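Local coordinates for rifin (PDB 7JZI), which probably acts as a variant surface antigen of the malaria parasite that engages host proteins, this chain being one part of the longer membrane protein, at residues Lys25-Ile28 with Glu29-Ala33; His79-Cys82 with Val83-Glu86. All coordinates share one frame; numbering follows the deposited sequence.

Contact 1. Residues Lys25-Ile28 with Glu29-Ala33; sequences KIVI and EGLKA
Ile-28 and Lys-32, four residues apart, share one flank of a continuous helix, where the lysine chain runs past the isoleucine tip. CE of Lys-32 lies 3.6 Å from Ile-28 CD1. CG of Lys-32 is set between the backbone N and the carbonyl carbon (chi1 64°), and from there the extended chain takes the ammonium group back along the helix toward Glu-29. There NZ of Lys-32 meets OE1 of Glu-29 at 3.1 Å, a salt bridge whose hydrogen bond is weak. The same OE1 of Glu-29 sits 3.5 Å from CD1 of Ile-28, so the ion pair passes beside a methyl group. This flank, with both charged residues exposed, is the loose side of the contact.

The packed side is carried by Val-27 and Leu-31, both buried. Between themselves they touch only lightly, CG2 of Val-27 and CD2 of Leu-31 lying 4.4 Å apart with the place of CD2 less sure. Their burial comes with packing on helix 101-127, at Ala-116 and Leu-109 respectively; Ile-26 touches Lys-115 and Ser-119 of that helix. Through the middle runs the regular backbone bonding: Gly-30 N gives its hydrogen to Ile-26 O at 3.0 Å, and Lys-32 N does the same to Ile-28 O at 3.0 Å, the second much straighter (167° against 146° at the hydrogen). An apolar face turned to an antiparallel neighbour, backed by an i to i+3 ion pair on the exposed flank, is typical of an amphipathic alpha-helix in a helical bundle.

Contact 2. Residues His79-Cys82 with Val83-Glu86; sequences HPIC and VVRE
Ile-81 and Val-84, three residues apart, meet along one side of a helical turn. Their apolar contact is light: CG1 of Ile-81 lies 4.3 Å from CG1 of Val-84. One residue earlier, CG1 of Val-83 rests 3.5 Å from the carbonyl O of Pro-80, brought there by a chi1 of 67° that sets this methyl between the backbone N and the carbonyl carbon. Ile-81 also packs outward, on Leu-39 and on Met-67 and Val-70 at the end of helix 56-70.

The backbone bonds span three residues instead of four. Val-84 N donates to Ile-81 O at 3.0 Å, and Arg-85 N to Cys-82 O at 3.1 Å; in both the donor stands well above the carbonyl plane, in keeping with the i to i+3, 3-10-like pattern. Glu-86 N continues the pattern to Val-83 O. Ahead of these, the ring of His-79 turns its edge to the start of the turn, and ND1 of His-79 takes the N-H of Ile-81 at 3.0 Å, nearly straight (165°) and only 5° out of the ring plane. ND1 acts as the acceptor, so it probably carries no proton.

Covalent and charged links lead outward. SG of Cys-82 is bonded to SG of Cys-71, the disulfide that ties this turn to the residue that directly follows helix 56-70. The extended chain of Arg-85 starts against the turn, its CB 3.4 Å from Cys-82 O, and ends on the chain of another protein, where NH2 of Arg-85 is hydrogen-bonded to backbone and the guanidinium makes a cation-pi contact with an aromatic side chain. The disulfide and the i to i+3 bonds probably steady the turn from which the buried Arg-85 reaches the partner protein.

In the fold
Contact 1 comes first along the chain, close to the end of helix 8-33, its centre about 6 Å from the centre of the chain; contact 2 follows much later, in the loop after helix 56-70 and the short helix 84-88, its centre about 15 Å from that of the chain. The centres of the two contacts are about 16 Å apart, yet their margins meet, Ala-33 O lying 3.9 Å from CG2 of Val-84. The end of one long bundle helix thus abuts the disulfide-tied turn. In this all-helical part of the rifin, residues 25-33 belong to the bundle itself, while residues 79-86 lie toward one end of it, where another protein chain binds.

Contact 1. Residues Lys25-Ile28 with Glu29-Ala33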
loop_
_atom_site.group_PDB
_atom_site.type_symbol
_atom_site.label_atom_id
_atom_site.label_comp_id
_atom_site.label_asym_id
_atom_site.label_seq_id
_atom_site.Cartn_x
_atom_site.Cartn_y
_atom_site.Cartn_z
ATOM N N LYS B 25 4.507 24.155 1.564
ATOM C CA LYS B 25 5.435 23.624 2.573
ATOM C C LYS B 25 4.772 22.637 3.546
ATOM O O LYS B 25 5.322 21.552 3.815
ATOM C CB LYS B 25 6.107 24.770 3.334
ATOM C CG LYS B 25 6.403 25.976 2.468
ATOM C CD LYS B 25 7.562 26.761 3.044
ATOM C CE LYS B 25 7.781 28.036 2.284
ATOM N NZ LYS B 25 6.958 29.129 2.786
ATOM N N ILE B 26 3.621 23.003 4.119
ATOM C CA ILE B 26 2.932 22.078 5.016
ATOM C C ILE B 26 2.651 20.745 4.313
ATOM O O ILE B 26 2.758 19.665 4.916
ATOM C CB ILE B 26 1.676 22.748 5.621
ATOM C CG1 ILE B 26 0.653 23.202 4.571
ATOM C CG2 ILE B 26 2.023 23.916 6.575
ATOM C CD1 ILE B 26 -0.523 24.022 5.256
ATOM N N VAL B 27 2.301 20.776 3.028
ATOM C CA VAL B 27 2.018 19.488 2.405
ATOM C C VAL B 27 3.296 18.745 2.018
ATOM O O VAL B 27 3.281 17.514 1.926
ATOM C CB VAL B 27 1.074 19.632 1.191
ATOM C CG1 VAL B 27 -0.229 20.361 1.562
ATOM C CG2 VAL B 27 1.743 20.314 0.015
ATOM N N ILE B 28 4.433 19.430 1.842
ATOM C CA ILE B 28 5.668 18.646 1.723
ATOM C C ILE B 28 5.971 17.934 3.036
ATOM O O ILE B 28 6.485 16.806 3.039
ATOM C CB ILE B 28 6.869 19.452 1.168
ATOM C CG1 ILE B 28 7.373 20.640 2.006
ATOM C CG2 ILE B 28 6.625 19.885 -0.270
ATOM C CD1 ILE B 28 8.397 20.290 3.091
ATOM N N GLU B 29 5.663 18.577 4.167
ATOM C CA GLU B 29 5.702 17.866 5.443
ATOM C C GLU B 29 4.816 16.630 5.370
ATOM O O GLU B 29 5.199 15.545 5.827
ATOM C CB GLU B 29 5.252 18.779 6.590
ATOM C CG GLU B 29 5.812 20.197 6.571
ATOM C CD GLU B 29 7.148 20.314 7.282
ATOM O OE1 GLU B 29 8.184 20.420 6.593
ATOM O OE2 GLU B 29 7.160 20.294 8.531
ATOM N N GLY B 30 3.632 16.785 4.773
ATOM C CA GLY B 30 2.722 15.655 4.632
ATOM C C GLY B 30 3.299 14.516 3.802
ATOM O O GLY B 30 3.145 13.339 4.148
ATOM N N LEU B 31 3.991 14.850 2.706
ATOM C CA LEU B 31 4.504 13.806 1.816
ATOM C C LEU B 31 5.719 13.108 2.398
ATOM O O LEU B 31 5.895 11.899 2.208
ATOM C CB LEU B 31 4.909 14.359 0.445
ATOM C CG LEU B 31 4.042 14.941 -0.677
ATOM C CD1 LEU B 31 2.747 14.157 -0.699
ATOM C CD2 LEU B 31 3.811 16.441 -0.669
ATOM N N LYS B 32 6.572 13.841 3.103
ATOM C CA LYS B 32 7.699 13.176 3.742
ATOM C C LYS B 32 7.318 12.477 5.043
ATOM O O LYS B 32 8.113 11.679 5.554
ATOM C CB LYS B 32 8.843 14.176 3.936
ATOM C CG LYS B 32 8.573 15.335 4.864
ATOM C CD LYS B 32 9.528 16.476 4.516
ATOM C CE LYS B 32 9.313 17.695 5.396
ATOM N NZ LYS B 32 10.391 18.710 5.198
ATOM N N ALA B 33 6.126 12.746 5.581
ATOM C CA ALA B 33 5.576 11.882 6.622
ATOM C C ALA B 33 5.177 10.501 6.100
ATOM O O ALA B 33 5.307 9.511 6.828
ATOM C CB ALA B 33 4.373 12.559 7.272
#

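Contact 2. Residues His79-Cys82 with Val83-Glu86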
loop_
_atom_site.group_PDB
_atom_site.type_symbol
_atom_site.label_atom_id
_atom_site.label_comp_id
_atom_site.label_asym_id
_atom_site.label_seq_id
_atom_site.Cartn_x
_atom_site.Cartn_y
_atom_site.Cartn_z
ATOM N N HIS B 79 12.091 -2.231 1.579
ATOM C CA HIS B 79 12.022 -0.841 1.166
ATOM C C HIS B 79 11.394 -0.004 2.272
ATOM O O HIS B 79 10.392 -0.413 2.871
ATOM C CB HIS B 79 11.197 -0.737 -0.126
ATOM C CG HIS B 79 11.106 0.644 -0.701
ATOM N ND1 HIS B 79 10.523 1.699 -0.031
ATOM C CD2 HIS B 79 11.484 1.127 -1.907
ATOM C CE1 HIS B 79 10.566 2.776 -0.793
ATOM N NE2 HIS B 79 11.141 2.457 -1.937
ATOM N N PRO B 80 11.954 1.177 2.553
ATOM C CA PRO B 80 11.529 1.932 3.746
ATOM C C PRO B 80 10.052 2.289 3.785
ATOM O O PRO B 80 9.479 2.357 4.880
ATOM C CB PRO B 80 12.386 3.205 3.689
ATOM C CG PRO B 80 13.428 2.984 2.654
ATOM C CD PRO B 80 13.228 1.661 1.995
ATOM N N ILE B 81 9.422 2.550 2.636
ATOM C CA ILE B 81 8.011 3.062 2.602
ATOM C C ILE B 81 7.017 2.073 3.182
ATOM O O ILE B 81 5.967 2.501 3.665
ATOM C CB ILE B 81 7.561 3.529 1.206
ATOM C CG1 ILE B 81 6.437 4.563 1.300
ATOM C CG2 ILE B 81 7.176 2.360 0.317
ATOM C CD1 ILE B 81 5.838 4.946 -0.027
ATOM N N CYS B 82 7.344 0.798 3.142
ATOM C CA CYS B 82 6.336 -0.212 3.512
ATOM C C CYS B 82 5.804 0.006 4.934
ATOM O O CYS B 82 4.615 -0.251 5.139
ATOM C CB CYS B 82 6.899 -1.594 3.231
ATOM S SG CYS B 82 7.378 -1.817 1.499
ATOM N N VAL B 83 6.616 0.491 5.868
ATOM C CA VAL B 83 6.171 0.619 7.287
ATOM C C VAL B 83 4.988 1.580 7.386
ATOM O O VAL B 83 4.160 1.391 8.282
ATOM C CB VAL B 83 7.330 1.037 8.205
ATOM C CG1 VAL B 83 7.817 2.445 7.911
ATOM C CG2 VAL B 83 6.982 0.882 9.677
ATOM N N VAL B 84 4.882 2.548 6.486
ATOM C CA VAL B 84 3.817 3.585 6.608
ATOM C C VAL B 84 2.431 2.947 6.490
ATOM O O VAL B 84 1.457 3.572 6.925
ATOM C CB VAL B 84 4.012 4.736 5.607
ATOM C CG1 VAL B 84 3.331 4.465 4.277
ATOM C CG2 VAL B 84 3.541 6.059 6.183
ATOM N N ARG B 85 2.344 1.743 5.936
ATOM C CA ARG B 85 1.024 1.114 5.717
ATOM C C ARG B 85 0.310 0.970 7.060
ATOM O O ARG B 85 -0.910 1.150 7.093
ATOM C CB ARG B 85 1.202 -0.249 5.053
ATOM C CG ARG B 85 1.112 -0.231 3.536
ATOM C CD ARG B 85 1.399 -1.610 2.980
ATOM N NE ARG B 85 0.996 -1.731 1.590
ATOM C CZ ARG B 85 1.256 -2.780 0.824
ATOM N NH1 ARG B 85 0.842 -2.803 -0.429
ATOM N NH2 ARG B 85 1.928 -3.803 1.314
ATOM N N GLU B 86 1.038 0.660 8.129
ATOM C CA GLU B 86 0.375 0.409 9.432
ATOM C C GLU B 86 -0.378 1.667 9.847
ATOM O O GLU B 86 -1.496 1.543 10.360
ATOM C CB GLU B 86 1.411 0.077 10.499
ATOM C CG GLU B 86 2.116 -1.247 10.276
ATOM C CD GLU B 86 3.241 -1.518 11.259
ATOM O OE1 GLU B 86 3.732 -0.553 11.874
ATOM O OE2 GLU B 86 3.618 -2.695 11.412
#